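Long-range contact in phosphoglycerol transferase GacH (Streptococcus pyogenes MGAS5005, PDB 6DGM), which probably transfers glycerol phosphate onto the rhamnose polysaccharide of the cell wall, through the metal-binding sulfatase-family domain that forms this chain: residues L332-V336 against I354-L358. Numbering follows the deposited sequence.
Sequences LLTEV and IQNDL
With CG anti to the backbone N (chi1 166°), the side chain of Leu332 reaches across to helix 349-365 and places CD1 against CB of Asp357, 3.8 Å away, and CD2 against CA of Leu358. Leu358 has nearly the same torsions and reaches back the other way, which spreads its methyls between two partners: its CD1 meets CD2 of Leu333 at 4.0 Å and its CD2 meets CG2 of Val336. Leu333 and Val336 each lie roughly perpendicular to the Leu358 side chain. One turn before Leu358, Ile354 meets Val336; the two run alongside one another with opposite headings, and their CG2 methyls come within 3.7 Å. Ile354 CD1 instead extends to Glu335, lying 4.1 Å from the backbone O of Glu335 and also near the carboxylate, which pairs with Lys339. No hydrogen bond crosses the contact; its centre is methyl against methyl, with polar groups at the sides. Gln355 NE2, 4.0 Å from CG1 of Val336, donates to the carbonyl of Ala340, and Asp357 OD2 hydrogen-bonds with Tyr21 OH. The segment axes run nearer antiparallel than parallel (141°) and approach to 9.9 Å, as two successive helices of a helical hairpin. Helix 11-29 packs beside the pair through Tyr21, Leu24 and Ile17, while helix 314-321 meets Leu333 and Thr334 through Ala316.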
# COMPACT_ATOMS: atom_id res chain seq x y z
N LEU A 332 6.51 15.74 -7.63
CA LEU A 332 7.27 15.73 -6.39
C LEU A 332 7.40 14.32 -5.82
O LEU A 332 8.49 13.89 -5.43
CB LEU A 332 6.61 16.65 -5.36
CG LEU A 332 7.06 16.54 -3.90
CD1 LEU A 332 8.53 16.83 -3.74
CD2 LEU A 332 6.22 17.47 -3.06
N LEU A 333 6.29 13.59 -5.78
CA LEU A 333 6.32 12.24 -5.22
C LEU A 333 7.13 11.29 -6.09
O LEU A 333 7.68 10.31 -5.58
CB LEU A 333 4.91 11.73 -4.98
CG LEU A 333 4.13 12.52 -3.92
CD1 LEU A 333 2.66 12.21 -3.97
CD2 LEU A 333 4.70 12.23 -2.55
N THR A 334 7.24 11.57 -7.39
CA THR A 334 8.14 10.79 -8.24
C THR A 334 9.59 11.07 -7.90
O THR A 334 10.41 10.15 -7.86
CB THR A 334 7.84 11.08 -9.71
OG1 THR A 334 6.49 10.72 -9.99
CG2 THR A 334 8.76 10.29 -10.63
N GLU A 335 9.92 12.34 -7.64
CA GLU A 335 11.26 12.69 -7.17
C GLU A 335 11.57 12.00 -5.84
O GLU A 335 12.68 11.51 -5.62
CB GLU A 335 11.39 14.20 -7.02
CG GLU A 335 11.49 14.91 -8.36
CD GLU A 335 12.86 14.74 -8.99
OE1 GLU A 335 13.80 15.44 -8.57
OE2 GLU A 335 12.99 13.90 -9.90
N VAL A 336 10.59 11.94 -4.93
CA VAL A 336 10.78 11.21 -3.68
C VAL A 336 11.05 9.74 -3.96
O VAL A 336 12.02 9.16 -3.47
CB VAL A 336 9.58 11.40 -2.73
CG1 VAL A 336 9.72 10.52 -1.49
CG2 VAL A 336 9.44 12.88 -2.35
N ILE A 354 14.90 17.30 -1.24
CA ILE A 354 13.61 16.85 -1.73
C ILE A 354 12.64 16.63 -0.56
O ILE A 354 11.45 16.95 -0.65
CB ILE A 354 13.78 15.61 -2.61
CG1 ILE A 354 14.60 15.95 -3.86
CG2 ILE A 354 12.42 15.00 -2.97
CD1 ILE A 354 15.04 14.72 -4.64
N GLN A 355 13.14 16.09 0.56
CA GLN A 355 12.29 15.91 1.73
C GLN A 355 11.81 17.24 2.28
O GLN A 355 10.69 17.32 2.80
CB GLN A 355 13.02 15.09 2.80
CG GLN A 355 13.05 13.61 2.51
CD GLN A 355 11.67 12.96 2.58
OE1 GLN A 355 10.76 13.43 3.28
NE2 GLN A 355 11.50 11.86 1.84
N ASN A 356 12.63 18.30 2.17
CA ASN A 356 12.16 19.61 2.61
C ASN A 356 10.99 20.07 1.76
O ASN A 356 10.02 20.63 2.28
CB ASN A 356 13.28 20.63 2.62
CG ASN A 356 12.80 21.98 3.08
OD1 ASN A 356 12.49 22.84 2.26
ND2 ASN A 356 12.72 22.18 4.39
N ASP A 357 11.06 19.84 0.44
CA ASP A 357 9.91 20.12 -0.42
C ASP A 357 8.69 19.35 0.08
O ASP A 357 7.60 19.91 0.25
CB ASP A 357 10.20 19.72 -1.87
CG ASP A 357 11.24 20.59 -2.54
OD1 ASP A 357 11.50 21.72 -2.08
OD2 ASP A 357 11.81 20.13 -3.56
N LEU A 358 8.86 18.04 0.30
CA LEU A 358 7.75 17.20 0.73
C LEU A 358 7.20 17.63 2.08
O LEU A 358 5.98 17.70 2.26
CB LEU A 358 8.18 15.74 0.74
CG LEU A 358 7.12 14.76 1.23
CD1 LEU A 358 5.90 14.80 0.34
CD2 LEU A 358 7.68 13.34 1.31